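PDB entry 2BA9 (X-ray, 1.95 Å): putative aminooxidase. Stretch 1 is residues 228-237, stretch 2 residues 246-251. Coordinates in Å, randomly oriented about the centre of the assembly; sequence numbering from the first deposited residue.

Stretch 1 228-237: RITREDGKVH
Stretch 2 (246-251) ESDVLV

Short antiparallel pairings combine a few backbone hydrogen bonds with side-chain packing, as residues 228-237 and 246-251 illustrate. The first stretch is a hairpin: strand 228-230 leads through Arg231 into a type I' turn, Glu232 to Lys235, whose central residues Asp233 (phi/psi 58/18) and Gly234 (82/17) have positive phi, which glycine accepts readily. Thr230 N donates to His237 O at 3.0 Å, and His237 N to Thr230 O at 2.9 Å. Strand 236-237 then runs antiparallel to 246-247, all four residues extended. Val236 and Ser247 form the hydrogen-bonded pair (CA-CA 4.9 Å): Val236 N reaches Ser247 O at 2.8 Å, and Ser247 N reaches Val236 O at 2.6 Å, both nearly linear. His237 and Glu246 are the adjacent non-hydrogen-bonded pair, CA-CA 4.4 Å.

Side chains alternate between faces. Val236 (chi1 t) shares one with Ser247; Val236 CG2 packs 3.8 Å from Leu250 CB. Leu250 (t, p) points toward the hairpin, its CD2 4.0 Å from CG2 of Ile229 (m, t), so these three buried aliphatics pack together. The other face carries His237 and Glu246 (t, t). Glu246 OE2 lies 3.5 Å from Lys235 CG, touching the lysine's aliphatic part; Lys235 (m, m, t, m) directs NZ into a weak hydrogen bond with Asp233 O (3.4 Å). Near the turn, a water donates to Asp248 OD1 (2.6 Å) and weakly to Gly234 O (3.5 Å). The contact buries 474 Å², both sides summed.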

ATOM      1  N   ARG A 228      -4.419  19.451  17.407  1.00 29.41           N
ATOM      2  CA  ARG A 228      -4.072  18.920  18.719  1.00 30.13           C
ATOM      3  C   ARG A 228      -4.975  17.751  19.132  1.00 30.05           C
ATOM      4  O   ARG A 228      -6.192  17.826  18.984  1.00 30.25           O
ATOM      5  CB  ARG A 228      -4.155  20.049  19.764  1.00 30.49           C
ATOM      6  CG  ARG A 228      -3.422  19.767  21.076  1.00 32.57           C
ATOM      7  CD  ARG A 228      -3.000  21.062  21.780  1.00 36.24           C
ATOM      8  NE  ARG A 228      -2.460  22.054  20.832  1.00 38.91           N
ATOM      9  CZ  ARG A 228      -3.043  23.216  20.496  1.00 40.83           C
ATOM     10  NH1 ARG A 228      -4.202  23.609  21.043  1.00 40.98           N
ATOM     11  NH2 ARG A 228      -2.443  24.011  19.606  1.00 41.11           N
ATOM     12  N   ILE A 229      -4.365  16.672  19.624  1.00 30.06           N
ATOM     13  CA  ILE A 229      -5.089  15.595  20.309  1.00 29.95           C
ATOM     14  C   ILE A 229      -4.419  15.340  21.653  1.00 30.33           C
ATOM     15  O   ILE A 229      -3.210  15.094  21.716  1.00 29.90           O
ATOM     16  CB  ILE A 229      -5.131  14.270  19.506  1.00 29.98           C
ATOM     17  CG1 ILE A 229      -5.873  14.463  18.175  1.00 29.46           C
ATOM     18  CG2 ILE A 229      -5.786  13.166  20.337  1.00 29.35           C
ATOM     19  CD1 ILE A 229      -5.927  13.227  17.296  1.00 29.18           C
ATOM     20  N   THR A 230      -5.215  15.423  22.720  1.00 30.65           N
ATOM     21  CA  THR A 230      -4.774  15.118  24.079  1.00 30.85           C
ATOM     22  C   THR A 230      -5.705  14.066  24.686  1.00 31.38           C
ATOM     23  O   THR A 230      -6.902  14.027  24.382  1.00 31.66           O
ATOM     24  CB  THR A 230      -4.766  16.373  24.963  1.00 30.67           C
ATOM     25  OG1 THR A 230      -6.075  16.961  24.969  1.00 30.00           O
ATOM     26  CG2 THR A 230      -3.753  17.382  24.440  1.00 30.70           C
ATOM     27  N   ARG A 231      -5.154  13.215  25.542  1.00 31.80           N
ATOM     28  CA  ARG A 231      -5.880  12.045  26.015  1.00 32.34           C
ATOM     29  C   ARG A 231      -5.775  11.902  27.525  1.00 32.76           C
ATOM     30  O   ARG A 231      -5.078  11.025  28.028  1.00 33.32           O
ATOM     31  CB  ARG A 231      -5.359  10.788  25.326  1.00 32.14           C
ATOM     32  CG  ARG A 231      -5.745  10.692  23.872  1.00 32.51           C
ATOM     33  CD  ARG A 231      -4.800   9.794  23.120  1.00 32.33           C
ATOM     34  NE  ARG A 231      -3.434  10.324  23.097  1.00 32.48           N
ATOM     35  CZ  ARG A 231      -2.345   9.614  22.788  1.00 32.40           C
ATOM     36  NH1 ARG A 231      -1.151  10.193  22.792  1.00 32.33           N
ATOM     37  NH2 ARG A 231      -2.442   8.325  22.473  1.00 31.07           N
ATOM     38  N   GLU A 232      -6.502  12.751  28.239  1.00 33.27           N
ATOM     39  CA  GLU A 232      -6.503  12.734  29.692  1.00 33.71           C
ATOM     40  C   GLU A 232      -7.870  12.320  30.233  1.00 33.92           C
ATOM     41  O   GLU A 232      -8.857  12.292  29.503  1.00 33.75           O
ATOM     42  CB  GLU A 232      -6.127  14.110  30.251  1.00 33.85           C
ATOM     43  CG  GLU A 232      -5.208  14.948  29.377  1.00 34.66           C
ATOM     44  CD  GLU A 232      -5.979  15.975  28.548  1.00 36.11           C
ATOM     45  OE1 GLU A 232      -6.500  15.623  27.458  1.00 35.50           O
ATOM     46  OE2 GLU A 232      -6.072  17.139  28.998  1.00 35.96           O
ATOM     47  N   ASP A 233      -7.900  11.984  31.523  1.00 34.42           N
ATOM     48  CA  ASP A 233      -9.143  11.684  32.252  1.00 34.77           C
ATOM     49  C   ASP A 233      -9.950  10.534  31.629  1.00 34.64           C
ATOM     50  O   ASP A 233     -11.145  10.380  31.910  1.00 34.35           O
ATOM     51  CB  ASP A 233     -10.025  12.939  32.349  1.00 35.20           C
ATOM     52  CG  ASP A 233      -9.252  14.181  32.803  1.00 36.38           C
ATOM     53  OD1 ASP A 233      -8.610  14.134  33.878  1.00 36.88           O
ATOM     54  OD2 ASP A 233      -9.299  15.207  32.078  1.00 38.53           O
ATOM     55  N   GLY A 234      -9.291   9.730  30.797  1.00 34.42           N
ATOM     56  CA  GLY A 234      -9.929   8.594  30.129  1.00 34.54           C
ATOM     57  C   GLY A 234     -10.705   8.954  28.875  1.00 34.48           C
ATOM     58  O   GLY A 234     -11.523   8.164  28.406  1.00 34.64           O
ATOM     59  N   LYS A 235     -10.438  10.139  28.325  1.00 34.60           N
ATOM     60  CA  LYS A 235     -11.127  10.637  27.129  1.00 34.29           C
ATOM     61  C   LYS A 235     -10.143  11.105  26.070  1.00 34.00           C
ATOM     62  O   LYS A 235      -8.957  11.291  26.342  1.00 33.89           O
ATOM     63  CB  LYS A 235     -12.045  11.807  27.487  1.00 34.37           C
ATOM     64  CG  LYS A 235     -13.031  11.519  28.589  1.00 35.02           C
ATOM     65  CD  LYS A 235     -13.983  10.378  28.233  1.00 36.20           C
ATOM     66  CE  LYS A 235     -14.932  10.096  29.393  1.00 37.38           C
ATOM     67  NZ  LYS A 235     -14.190   9.690  30.628  1.00 38.36           N
ATOM     68  N   VAL A 236     -10.663  11.302  24.862  1.00 33.51           N
ATOM     69  CA  VAL A 236      -9.886  11.825  23.757  1.00 33.17           C
ATOM     70  C   VAL A 236     -10.434  13.184  23.359  1.00 33.24           C
ATOM     71  O   VAL A 236     -11.564  13.285  22.871  1.00 33.37           O
ATOM     72  CB  VAL A 236      -9.957  10.899  22.524  1.00 32.80           C
ATOM     73  CG1 VAL A 236      -9.251  11.540  21.350  1.00 32.46           C
ATOM     74  CG2 VAL A 236      -9.354   9.540  22.829  1.00 32.15           C
ATOM     75  N   HIS A 237      -9.640  14.231  23.562  1.00 33.41           N
ATOM     76  CA  HIS A 237     -10.036  15.556  23.099  1.00 33.55           C
ATOM     77  C   HIS A 237      -9.269  15.936  21.846  1.00 33.24           C
ATOM     78  O   HIS A 237      -8.039  15.945  21.846  1.00 32.93           O
ATOM     79  CB  HIS A 237      -9.866  16.629  24.166  1.00 33.82           C
ATOM     80  CG  HIS A 237     -10.902  17.710  24.071  1.00 35.47           C
ATOM     81  ND1 HIS A 237     -11.715  18.065  25.128  1.00 36.31           N
ATOM     82  CD2 HIS A 237     -11.287  18.481  23.025  1.00 35.57           C
ATOM     83  CE1 HIS A 237     -12.538  19.026  24.744  1.00 36.84           C
ATOM     84  NE2 HIS A 237     -12.301  19.295  23.472  1.00 36.53           N
ATOM     85  N   GLU A 246     -14.748  16.249  22.238  1.00 35.41           N
ATOM     86  CA  GLU A 246     -14.390  15.121  23.079  1.00 34.66           C
ATOM     87  C   GLU A 246     -14.959  13.829  22.507  1.00 33.71           C
ATOM     88  O   GLU A 246     -16.132  13.775  22.121  1.00 33.73           O
ATOM     89  CB  GLU A 246     -14.942  15.348  24.480  1.00 34.78           C
ATOM     90  CG  GLU A 246     -14.461  14.374  25.533  1.00 35.05           C
ATOM     91  CD  GLU A 246     -15.199  14.561  26.834  1.00 34.99           C
ATOM     92  OE1 GLU A 246     -15.321  15.721  27.279  1.00 36.26           O
ATOM     93  OE2 GLU A 246     -15.672  13.562  27.405  1.00 34.94           O
ATOM     94  N   SER A 247     -14.116  12.801  22.461  1.00 32.40           N
ATOM     95  CA  SER A 247     -14.541  11.445  22.153  1.00 31.31           C
ATOM     96  C   SER A 247     -14.084  10.483  23.252  1.00 30.26           C
ATOM     97  O   SER A 247     -13.316  10.849  24.153  1.00 30.02           O
ATOM     98  CB  SER A 247     -13.988  11.012  20.801  1.00 31.48           C
ATOM     99  OG  SER A 247     -14.291  11.981  19.809  1.00 32.24           O
ATOM    100  N   ASP A 248     -14.579   9.253  23.172  1.00 28.86           N
ATOM    101  CA  ASP A 248     -14.253   8.210  24.144  1.00 27.90           C
ATOM    102  C   ASP A 248     -13.092   7.368  23.655  1.00 27.24           C
ATOM    103  O   ASP A 248     -12.244   6.958  24.442  1.00 27.26           O
ATOM    104  CB  ASP A 248     -15.465   7.312  24.373  1.00 27.65           C
ATOM    105  CG  ASP A 248     -16.605   8.042  25.025  1.00 27.18           C
ATOM    106  OD1 ASP A 248     -16.385   8.643  26.085  1.00 28.10           O
ATOM    107  OD2 ASP A 248     -17.721   8.024  24.486  1.00 27.71           O
ATOM    108  N   VAL A 249     -13.069   7.118  22.348  1.00 26.23           N
ATOM    109  CA  VAL A 249     -12.082   6.233  21.729  1.00 25.49           C
ATOM    110  C   VAL A 249     -11.485   6.883  20.467  1.00 24.98           C
ATOM    111  O   VAL A 249     -12.172   7.598  19.722  1.00 23.48           O
ATOM    112  CB  VAL A 249     -12.725   4.877  21.381  1.00 25.23           C
ATOM    113  CG1 VAL A 249     -11.692   3.894  20.861  1.00 26.03           C
ATOM    114  CG2 VAL A 249     -13.431   4.316  22.584  1.00 24.74           C
ATOM    115  N   LEU A 250     -10.187   6.653  20.269  1.00 24.84           N
ATOM    116  CA  LEU A 250      -9.458   7.127  19.100  1.00 24.78           C
ATOM    117  C   LEU A 250      -8.935   5.959  18.270  1.00 24.83           C
ATOM    118  O   LEU A 250      -8.309   5.055  18.805  1.00 24.36           O
ATOM    119  CB  LEU A 250      -8.268   7.979  19.551  1.00 25.01           C
ATOM    120  CG  LEU A 250      -7.465   8.683  18.455  1.00 24.50           C
ATOM    121  CD1 LEU A 250      -8.360   9.638  17.669  1.00 23.53           C
ATOM    122  CD2 LEU A 250      -6.266   9.422  19.073  1.00 23.89           C
ATOM    123  N   VAL A 251      -9.177   6.001  16.958  1.00 24.78           N
ATOM    124  CA  VAL A 251      -8.690   4.979  16.034  1.00 24.62           C
ATOM    125  C   VAL A 251      -7.885   5.643  14.912  1.00 24.87           C
ATOM    126  O   VAL A 251      -8.421   6.431  14.130  1.00 24.74           O
ATOM    127  CB  VAL A 251      -9.845   4.112  15.471  1.00 24.57           C
ATOM    128  CG1 VAL A 251      -9.322   3.070  14.485  1.00 23.32           C
ATOM    129  CG2 VAL A 251     -10.573   3.435  16.619  1.00 25.29           C
TER
HETATM  130  O   HOH W   1     -14.894   7.430  27.850  1.00 41.44           O